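Side-chain contacts in Glyco_hydro_cc domain-containing protein (Pseudomonas viridiflava, PDB 6UAV), which probably hydrolyses internal beta-1,3 linkages of beta-1,3-glucans, as a family GH128 (subgroup II) endo-beta-1,3-glucanase built on a TIM barrel: residues Ala91-Thr94 with Pro95-Ala99; Leu101-Arg104 with Leu105-Ile108. All coordinates share one frame; numbering follows the deposited sequence.

Contact 1: Ala91-Thr94 with Pro95-Ala99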
loop_
_atom_site.group_PDB
_atom_site.type_symbol
_atom_site.label_atom_id
_atom_site.label_comp_id
_atom_site.label_asym_id
_atom_site.label_seq_id
_atom_site.Cartn_x
_atom_site.Cartn_y
_atom_site.Cartn_z
ATOM N N ALA A 91 -5.007 6.605 -10.182
ATOM C CA ALA A 91 -6.403 6.921 -9.865
ATOM C C ALA A 91 -6.825 8.219 -10.561
ATOM O O ALA A 91 -8.033 8.327 -10.951
ATOM C CB ALA A 91 -6.623 6.933 -8.369
ATOM N N ASN A 92 -5.926 9.214 -10.685
ATOM C CA ASN A 92 -6.215 10.416 -11.480
ATOM C C ASN A 92 -7.510 11.041 -10.958
ATOM O O ASN A 92 -8.449 11.278 -11.750
ATOM C CB ASN A 92 -6.272 10.057 -12.950
ATOM C CG ASN A 92 -6.270 11.272 -13.834
ATOM O OD1 ASN A 92 -5.843 12.342 -13.421
ATOM N ND2 ASN A 92 -6.817 11.114 -15.029
ATOM N N MET A 93 -7.561 11.370 -9.670
ATOM C CA MET A 93 -8.792 11.978 -9.070
ATOM C C MET A 93 -8.413 13.364 -8.565
ATOM O O MET A 93 -7.499 13.488 -7.740
ATOM C CB MET A 93 -9.330 11.110 -7.941
ATOM C CG MET A 93 -9.958 9.820 -8.509
ATOM S SD MET A 93 -10.553 8.788 -7.201
ATOM C CE MET A 93 -12.064 9.644 -6.759
ATOM N N THR A 94 -9.130 14.378 -8.991
ATOM C CA THR A 94 -8.946 15.718 -8.406
ATOM C C THR A 94 -9.353 15.700 -6.946
ATOM O O THR A 94 -10.058 14.796 -6.475
ATOM C CB THR A 94 -9.763 16.757 -9.162
ATOM O OG1 THR A 94 -11.136 16.406 -8.960
ATOM C CG2 THR A 94 -9.420 16.818 -10.645
ATOM N N PRO A 95 -8.910 16.698 -6.156
ATOM C CA PRO A 95 -9.397 16.798 -4.768
ATOM C C PRO A 95 -10.933 16.764 -4.665
ATOM O O PRO A 95 -11.467 16.069 -3.768
ATOM C CB PRO A 95 -8.756 18.122 -4.305
ATOM C CG PRO A 95 -7.420 18.138 -5.076
ATOM C CD PRO A 95 -7.828 17.634 -6.455
ATOM N N GLN A 96 -11.614 17.473 -5.553
ATOM C CA GLN A 96 -13.093 17.467 -5.526
ATOM C C GLN A 96 -13.614 16.066 -5.842
ATOM O O GLN A 96 -14.623 15.625 -5.214
ATOM C CB GLN A 96 -13.659 18.539 -6.437
ATOM C CG GLN A 96 -13.451 19.946 -5.872
ATOM C CD GLN A 96 -14.321 20.330 -4.703
ATOM O OE1 GLN A 96 -15.213 19.579 -4.312
ATOM N NE2 GLN A 96 -14.062 21.503 -4.123
ATOM N N ALA A 97 -13.030 15.402 -6.846
ATOM C CA ALA A 97 -13.559 14.074 -7.244
ATOM C C ALA A 97 -13.398 13.141 -6.058
ATOM O O ALA A 97 -14.327 12.350 -5.730
ATOM C CB ALA A 97 -12.895 13.594 -8.507
ATOM N N ALA A 98 -12.294 13.235 -5.305
ATOM C CA ALA A 98 -12.103 12.340 -4.157
ATOM C C ALA A 98 -13.075 12.717 -3.053
ATOM O O ALA A 98 -13.637 11.825 -2.396
ATOM C CB ALA A 98 -10.652 12.320 -3.708
ATOM N N ALA A 99 -13.267 14.015 -2.798
ATOM C CA ALA A 99 -14.265 14.463 -1.818
ATOM C C ALA A 99 -15.647 13.899 -2.201
ATOM O O ALA A 99 -16.360 13.490 -1.303
ATOM C CB ALA A 99 -14.283 15.990 -1.689
#
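The hydroxyl of T94 points forward to A97 N and caps the first turn of the helix. Its oxygen is set between the backbone N and the carbonyl carbon of T94 (chi1 65°), which faces it to the start of the helix. T94 OG1 accepts from A97 N at 3.0 Å, with an N-H...O angle of 156°. This is an N-cap: a side-chain oxygen satisfies an amide that has no preceding turn to bond to. The methyl of A97 lies beside the same hydroxyl, its CB 3.3 Å from T94 OG1. The regular helical pattern then starts as T94 O accepts from A98 N at 3.0 Å. P95 occupies the first position of the helix, where its lack of an N-H costs no helical bond.

M93 reaches the helix from the residue before the cap. Its side chain is extended as far as SD and bends at chi3 (77°), which carries the terminal methyl over to the A97-A98 backbone; M93 CE lies 3.7 Å from A98 CA and 4.3 Å from A98 CB. Nearer the main chain, the CB atoms of M93 and A97 approach to 4.4 Å.

The cap ends the loop leaving barrel strand 78-81 and opens helix 95-112. Helix 132-146 packs alongside, with W135 touching P95 and A98 and donating from NE1 to the M93 carbonyl.

Contact 2: Leu101-Arg104 with Leu105-Ile108; sequences LWPR and LEQI
L105 lays its CD1 methyl over one face of the W102 indole, within a single helix of the TIM barrel that links parallel strands 78-81 and 115-121 in a beta-alpha-beta unit. This CH-pi contact puts L105 CD1 4.0 Å from the centroid of the W102 six-membered ring, displaced toward the rim so that W102 CE3 is its nearest ring atom. L101 adds its CD2 methyl at 4.1 Å from L105 CD1, while the L101 CD1 methyl lies over one face of the R104 guanidinium. With CG anti to the carbonyl carbon (chi1 -54°), L105 sends its branch back along the helix toward both L101 and W102. Strand residues V81 and L116 touch W102 and L105, placing this apolar cluster between helix and barrel wall.

Backbone bonds tie the turns together. E106 N, Q107 N and I108 N donate to the carbonyls of W102, P103 and R104. P103 has no N-H to give, and the helix is kinked here; R104 N makes a weak bond to L101 O.

The polar ends of R104, E106 and Q107 bond outside this helix. R104 NH2 forms a salt bridge with D63, and Q107 OE1 accepts from K67 NZ. E106 accepts from Y143 OH at OE1 and from Q153 N at OE2, and W102 NE1 donates to Q153 O, which holds carboxylate and indole to the same residue. The E106 carboxylate plane stands 74° from the indole, and its OE2 lies in the ring plane at the edge, 3.3 Å from W102 CD1.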
loop_
_atom_site.group_PDB
_atom_site.type_symbol
_atom_site.label_atom_id
_atom_site.label_comp_id
_atom_site.label_asym_id
_atom_site.label_seq_id
_atom_site.Cartn_x
_atom_site.Cartn_y
_atom_site.Cartn_z
ATOM N N LEU A 101 -16.436 11.130 -3.834
ATOM C CA LEU A 101 -16.449 9.669 -3.540
ATOM C C LEU A 101 -16.550 9.438 -2.033
ATOM O O LEU A 101 -17.072 8.416 -1.611
ATOM C CB LEU A 101 -15.200 9.018 -4.141
ATOM C CG LEU A 101 -15.027 7.523 -3.889
ATOM C CD1 LEU A 101 -16.158 6.736 -4.509
ATOM C CD2 LEU A 101 -13.696 7.027 -4.396
ATOM N N TRP A 102 -15.939 10.292 -1.239
ATOM C CA TRP A 102 -15.559 9.906 0.142
ATOM C C TRP A 102 -16.746 9.433 0.952
ATOM O O TRP A 102 -16.618 8.455 1.706
ATOM C CB TRP A 102 -14.777 11.046 0.837
ATOM C CG TRP A 102 -13.825 10.501 1.860
ATOM C CD1 TRP A 102 -13.945 10.449 3.231
ATOM C CD2 TRP A 102 -12.614 9.812 1.548
ATOM N NE1 TRP A 102 -12.859 9.811 3.760
ATOM C CE2 TRP A 102 -12.042 9.392 2.769
ATOM C CE3 TRP A 102 -11.953 9.495 0.362
ATOM C CZ2 TRP A 102 -10.826 8.708 2.840
ATOM C CZ3 TRP A 102 -10.722 8.861 0.445
ATOM C CH2 TRP A 102 -10.176 8.485 1.661
ATOM N N PRO A 103 -17.928 10.092 0.903
ATOM C CA PRO A 103 -19.070 9.645 1.730
ATOM C C PRO A 103 -19.454 8.174 1.460
ATOM O O PRO A 103 -19.916 7.498 2.388
ATOM C CB PRO A 103 -20.194 10.633 1.387
ATOM C CG PRO A 103 -19.411 11.920 0.970
ATOM C CD PRO A 103 -18.246 11.349 0.183
ATOM N N ARG A 104 -19.347 7.724 0.219
ATOM C CA ARG A 104 -19.555 6.283 -0.159
ATOM C C ARG A 104 -18.586 5.371 0.617
ATOM O O ARG A 104 -19.012 4.297 1.091
ATOM C CB ARG A 104 -19.434 6.131 -1.680
ATOM C CG ARG A 104 -20.647 6.685 -2.418
ATOM C CD ARG A 104 -20.392 6.735 -3.911
ATOM N NE ARG A 104 -20.136 5.466 -4.567
ATOM C CZ ARG A 104 -19.700 5.380 -5.815
ATOM N NH1 ARG A 104 -19.564 6.510 -6.504
ATOM N NH2 ARG A 104 -19.494 4.200 -6.396
ATOM N N LEU A 105 -17.321 5.777 0.762
ATOM C CA LEU A 105 -16.300 5.039 1.543
ATOM C C LEU A 105 -16.639 5.110 3.015
ATOM O O LEU A 105 -16.498 4.088 3.713
ATOM C CB LEU A 105 -14.908 5.583 1.226
ATOM C CG LEU A 105 -14.574 5.604 -0.265
ATOM C CD1 LEU A 105 -13.216 6.167 -0.425
ATOM C CD2 LEU A 105 -14.646 4.208 -0.911
ATOM N N GLU A 106 -17.021 6.289 3.519
ATOM C CA GLU A 106 -17.424 6.412 4.929
ATOM C C GLU A 106 -18.627 5.512 5.191
ATOM O O GLU A 106 -18.777 4.982 6.345
ATOM C CB GLU A 106 -17.728 7.892 5.226
ATOM C CG GLU A 106 -16.506 8.745 5.203
ATOM C CD GLU A 106 -16.752 10.228 5.350
ATOM O OE1 GLU A 106 -17.820 10.666 4.922
ATOM O OE2 GLU A 106 -15.837 10.945 5.883
ATOM N N GLN A 107 -19.566 5.457 4.264
ATOM C CA GLN A 107 -20.749 4.598 4.421
ATOM C C GLN A 107 -20.264 3.138 4.517
ATOM O O GLN A 107 -20.725 2.364 5.402
ATOM C CB GLN A 107 -21.743 4.795 3.279
ATOM C CG GLN A 107 -22.928 3.847 3.479
ATOM C CD GLN A 107 -24.028 4.020 2.453
ATOM O OE1 GLN A 107 -23.824 3.799 1.247
ATOM N NE2 GLN A 107 -25.204 4.373 2.946
ATOM N N ILE A 108 -19.365 2.729 3.638
ATOM C CA ILE A 108 -18.842 1.318 3.642
ATOM C C ILE A 108 -18.150 1.070 4.998
ATOM O O ILE A 108 -18.411 0.041 5.631
ATOM C CB ILE A 108 -17.919 1.074 2.445
ATOM C CG1 ILE A 108 -18.698 1.009 1.137
ATOM C CG2 ILE A 108 -17.035 -0.151 2.707
ATOM C CD1 ILE A 108 -17.860 1.353 -0.098
#

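Overall arrangement
Both contacts belong to helix 95-112, which follows strand 78-81 and leads to strand 115-121 of the eight-stranded parallel barrel. Contact 1 comes first, where the loop passes into the helix; contact 2 lies further along, in its middle turns. Their centres are about 13 Å apart, on the same side of the chain's centre, and they meet directly where M93 CE packs against L101 CD2 at 3.9 Å. Apolar packing thus continues from the residue before the cap into the helix body. Together, 91-94/95-99 and 101-104/105-108 define the start and central course of one outer helix of the TIM barrel, which is the catalytic core of this glycoside hydrolase.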